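Local atomic coordinates of kelch repeat and BTB domain-containing protein A55 (Vaccinia virus WR, PDB entry 6I2M), a protein that probably serves as a substrate-specific adapter of host cullin-3 E3 ubiquitin ligases, binding cullin-3 through its BTB domain and directing host proteins to degradation. Residues A[91-95]-A[110-114]; A[63-67]-A[97-101]. The contacts are given in a common frame with arbitrary orientation. Residues are numbered along the deposited sequence.

Interaction 1: residues A[91-95]-A[110-114]; sequences VKYIL and CENYI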
# COMPACT_ATOMS: atom_id res chain seq x y z
N VAL A 91 -9.52 9.21 21.18
CA VAL A 91 -10.51 8.59 20.27
C VAL A 91 -11.73 9.48 20.00
O VAL A 91 -12.31 9.40 18.91
CB VAL A 91 -10.95 7.16 20.70
CG1 VAL A 91 -9.82 6.16 20.50
CG2 VAL A 91 -11.49 7.12 22.13
N LYS A 92 -12.11 10.32 20.98
CA LYS A 92 -13.22 11.27 20.92
C LYS A 92 -12.96 12.31 19.82
O LYS A 92 -13.88 12.64 19.06
CB LYS A 92 -13.37 11.95 22.29
CG LYS A 92 -14.72 12.62 22.53
CD LYS A 92 -14.76 13.27 23.90
CE LYS A 92 -16.07 13.98 24.16
NZ LYS A 92 -16.10 14.62 25.50
N TYR A 93 -11.71 12.79 19.71
CA TYR A 93 -11.31 13.81 18.74
C TYR A 93 -10.87 13.23 17.39
O TYR A 93 -11.04 13.90 16.37
CB TYR A 93 -10.23 14.74 19.33
CG TYR A 93 -10.62 15.34 20.66
CD1 TYR A 93 -11.47 16.44 20.73
CD2 TYR A 93 -10.15 14.80 21.86
CE1 TYR A 93 -11.84 16.99 21.96
CE2 TYR A 93 -10.51 15.35 23.09
CZ TYR A 93 -11.36 16.44 23.13
OH TYR A 93 -11.72 16.98 24.35
N ILE A 94 -10.33 11.99 17.37
CA ILE A 94 -9.89 11.32 16.13
C ILE A 94 -11.11 10.93 15.27
O ILE A 94 -11.05 11.09 14.05
CB ILE A 94 -8.90 10.13 16.40
CG1 ILE A 94 -7.63 10.63 17.13
CG2 ILE A 94 -8.51 9.41 15.08
CD1 ILE A 94 -6.80 9.55 17.83
N LEU A 95 -12.21 10.49 15.90
CA LEU A 95 -13.45 10.12 15.22
C LEU A 95 -14.12 11.33 14.54
O LEU A 95 -14.58 11.20 13.40
CB LEU A 95 -14.43 9.41 16.18
CG LEU A 95 -15.78 8.94 15.61
CD1 LEU A 95 -15.62 7.74 14.70
CD2 LEU A 95 -16.75 8.62 16.72
N CYS A 110 -12.13 3.53 14.95
CA CYS A 110 -12.47 4.39 16.08
C CYS A 110 -13.79 3.98 16.72
O CYS A 110 -13.85 3.87 17.95
CB CYS A 110 -12.47 5.86 15.68
SG CYS A 110 -10.82 6.56 15.43
N GLU A 111 -14.83 3.73 15.90
CA GLU A 111 -16.16 3.30 16.35
C GLU A 111 -16.09 1.95 17.07
O GLU A 111 -16.70 1.80 18.13
CB GLU A 111 -17.16 3.23 15.19
CG GLU A 111 -17.78 4.57 14.83
CD GLU A 111 -18.93 4.53 13.83
OE1 GLU A 111 -18.88 3.71 12.88
OE2 GLU A 111 -19.87 5.33 14.00
N ASN A 112 -15.32 0.99 16.52
CA ASN A 112 -15.13 -0.35 17.09
C ASN A 112 -14.44 -0.30 18.45
O ASN A 112 -14.78 -1.08 19.33
CB ASN A 112 -14.37 -1.27 16.13
CG ASN A 112 -15.13 -1.69 14.90
OD1 ASN A 112 -16.35 -1.52 14.78
ND2 ASN A 112 -14.42 -2.27 13.94
N TYR A 113 -13.48 0.64 18.63
CA TYR A 113 -12.74 0.85 19.88
C TYR A 113 -13.66 1.44 20.95
O TYR A 113 -13.57 1.04 22.12
CB TYR A 113 -11.52 1.76 19.65
CG TYR A 113 -10.60 1.90 20.84
CD1 TYR A 113 -10.78 2.92 21.77
CD2 TYR A 113 -9.53 1.03 21.03
CE1 TYR A 113 -9.94 3.07 22.87
CE2 TYR A 113 -8.67 1.17 22.13
CZ TYR A 113 -8.88 2.18 23.04
OH TYR A 113 -8.04 2.32 24.13
N ILE A 114 -14.53 2.40 20.56
CA ILE A 114 -15.49 3.08 21.44
C ILE A 114 -16.55 2.08 21.93
O ILE A 114 -16.82 2.04 23.13
CB ILE A 114 -16.07 4.37 20.77
CG1 ILE A 114 -14.99 5.47 20.66
CG2 ILE A 114 -17.32 4.90 21.51
CD1 ILE A 114 -15.21 6.53 19.57
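Residues 91-95 form the first turn of helix 91-101, and residues 110-114 lie in helix 104-116, the next helix of the BTB domain. The two short axes run nearly antiparallel, at 150°, and come within 10.1 Å of each other; the closest CA pair is Leu95 and Cys110, 5.9 Å apart. Each segment closes one helical turn of its own, with Leu95 N bonded to Val91 O at 3.2 Å and Ile114 N to Cys110 O at 3.1 Å.

Val91 and Leu95, one turn apart, point at Cys110, Tyr113 and Ile114. Leu95 CD1 lies 3.8 Å from Cys110 CB and also 3.8 Å from Glu111 CG, while Leu95 CD2 reaches Ile114 CD1 at 3.9 Å. Val91 CG1 meets Tyr113 CD1 at 3.6 Å, and Val91 CG2 lies 4.1 Å from Ile114 CG1. Ile94, set to the side, touches Cys110 SG through CG2 at 3.7 Å. Phe126 of helix 120-132 and Ile138 of helix 136-147 pack on Ile114, and Leu86 lies against Val91, Cys110 and Tyr113. Glu111 contributes its aliphatic part here, its OE2 being hydrogen-bonded to Asn135.

With apolar groups meeting throughout and the carboxylate engaged elsewhere, this helical hairpin of consecutive BTB-domain helices is held by van der Waals contact and burial of hydrophobic surface.

Interaction 2: residues A[63-67]-A[97-101]; sequences NLSHL and TADFL
This is a loop-to-helix contact in the BTB fold, where the turn between strand 61-63 and helix 69-79 packs against the C-terminal part of helix 91-101, within the surface that binds the Cullin-3 chain. Residues 64-67 form a type I beta turn, with phi/psi of -67/-21° at Ser65 and -77/-6° at His66, closed by a weak Leu67 N to Leu64 O bond of 3.4 Å. Leu67 then turns extended, at -110/157°. Residues 97-100 are helical, and Leu101 N is bonded to Thr97 O at 3.0 Å. The nearest CA atoms across the gap, those of Leu67 and Thr97, are 6.5 Å apart.

Phe100, in the t rotamer (chi1 172°), projects from the helix toward the turn and is met by three of its residues. Leu64 and Leu67 both have chi1 m and chi2 t: Leu64 CD2 approaches the ring edge, 3.9 Å from Phe100 CE1, and Leu67 CD1 lies 3.7 Å from Phe100 CD1. Leu67 CD2 also reaches Thr97 CG2 at 3.8 Å, and Leu64 CD1 meets Leu101 CD2 at 4.3 Å. Phe100 also makes edge-to-face ring contacts with the Cullin-3 chain, and Leu64 and His66 each touch a basic side chain of it, so the contact places these residues at the surface where the BTB domain binds its ligase partner. His66, at chi1 67° (p), completes an offset edge-to-face pair with Phe100: planes at 80°, centroids 4.9 Å apart, and His66 NE2 over the ring face, 3.4 Å from Phe100 CZ.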
# COMPACT_ATOMS: atom_id res chain seq x y z
N ASN A 63 -5.70 24.62 4.18
CA ASN A 63 -5.90 25.14 5.53
C ASN A 63 -7.04 24.44 6.27
O ASN A 63 -8.21 24.59 5.91
CB ASN A 63 -6.09 26.67 5.51
CG ASN A 63 -6.04 27.35 6.86
OD1 ASN A 63 -5.42 26.88 7.82
ND2 ASN A 63 -6.69 28.50 6.96
N LEU A 64 -6.69 23.65 7.30
CA LEU A 64 -7.64 22.91 8.14
C LEU A 64 -7.44 23.26 9.63
O LEU A 64 -7.34 22.37 10.48
CB LEU A 64 -7.51 21.39 7.90
CG LEU A 64 -7.92 20.86 6.51
CD1 LEU A 64 -7.29 19.50 6.25
CD2 LEU A 64 -9.43 20.76 6.36
N SER A 65 -7.40 24.58 9.93
CA SER A 65 -7.20 25.13 11.28
C SER A 65 -8.35 24.86 12.26
O SER A 65 -8.13 24.92 13.47
CB SER A 65 -6.90 26.62 11.20
OG SER A 65 -5.67 26.86 10.54
N HIS A 66 -9.56 24.56 11.74
CA HIS A 66 -10.75 24.28 12.55
C HIS A 66 -10.75 22.86 13.17
O HIS A 66 -11.63 22.54 13.97
CB HIS A 66 -12.04 24.56 11.76
CG HIS A 66 -12.26 23.63 10.60
ND1 HIS A 66 -11.58 23.80 9.41
CD2 HIS A 66 -13.08 22.56 10.49
CE1 HIS A 66 -12.00 22.83 8.62
NE2 HIS A 66 -12.90 22.06 9.23
N LEU A 67 -9.76 22.02 12.79
CA LEU A 67 -9.59 20.65 13.28
C LEU A 67 -8.36 20.54 14.21
O LEU A 67 -7.45 21.37 14.11
CB LEU A 67 -9.45 19.66 12.10
CG LEU A 67 -10.61 19.60 11.09
CD1 LEU A 67 -10.13 19.09 9.76
CD2 LEU A 67 -11.76 18.73 11.61
N THR A 97 -12.70 14.20 13.42
CA THR A 97 -11.87 14.61 12.29
C THR A 97 -11.99 13.60 11.14
O THR A 97 -12.05 14.01 9.98
CB THR A 97 -10.43 14.85 12.75
OG1 THR A 97 -10.41 15.56 13.99
CG2 THR A 97 -9.61 15.60 11.72
N ALA A 98 -12.04 12.29 11.48
CA ALA A 98 -12.19 11.20 10.51
C ALA A 98 -13.56 11.25 9.83
O ALA A 98 -13.67 10.87 8.67
CB ALA A 98 -11.99 9.85 11.18
N ASP A 99 -14.59 11.73 10.56
CA ASP A 99 -15.95 11.88 10.06
C ASP A 99 -16.05 13.04 9.06
O ASP A 99 -16.77 12.92 8.07
CB ASP A 99 -16.94 12.08 11.22
CG ASP A 99 -18.41 11.95 10.86
OD1 ASP A 99 -18.72 11.31 9.83
OD2 ASP A 99 -19.25 12.47 11.62
N PHE A 100 -15.32 14.14 9.32
CA PHE A 100 -15.27 15.33 8.46
C PHE A 100 -14.51 15.00 7.17
O PHE A 100 -15.03 15.26 6.08
CB PHE A 100 -14.61 16.51 9.21
CG PHE A 100 -14.33 17.73 8.35
CD1 PHE A 100 -13.08 17.93 7.78
CD2 PHE A 100 -15.32 18.67 8.12
CE1 PHE A 100 -12.83 19.04 6.98
CE2 PHE A 100 -15.07 19.79 7.32
CZ PHE A 100 -13.82 19.97 6.75
N LEU A 101 -13.30 14.43 7.29
CA LEU A 101 -12.45 14.05 6.15
C LEU A 101 -12.95 12.80 5.41
O LEU A 101 -12.47 12.51 4.32
CB LEU A 101 -10.98 13.90 6.59
CG LEU A 101 -10.27 15.18 7.07
CD1 LEU A 101 -9.08 14.84 7.95
CD2 LEU A 101 -9.84 16.06 5.90

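Helix 91-101 takes part in both contacts, its start in interaction 1 and a later part in interaction 2, with the contact centres about 15 Å apart. Interaction 1 is buried, its centre about 4 Å from the centre of the chain, and joins two consecutive helices through aliphatic side chains, a cysteine sulfur and a tyrosine ring. Interaction 2, its centre about 11 Å from that of the chain, ties the same helix to a turn following a sheet strand; it is largely buried too, but includes an exposed histidine and adds a ring-to-ring pair to its leucine contacts. Cullin-3 reaches this second site, so a single helix links the interior of the BTB domain to its partner-binding surface.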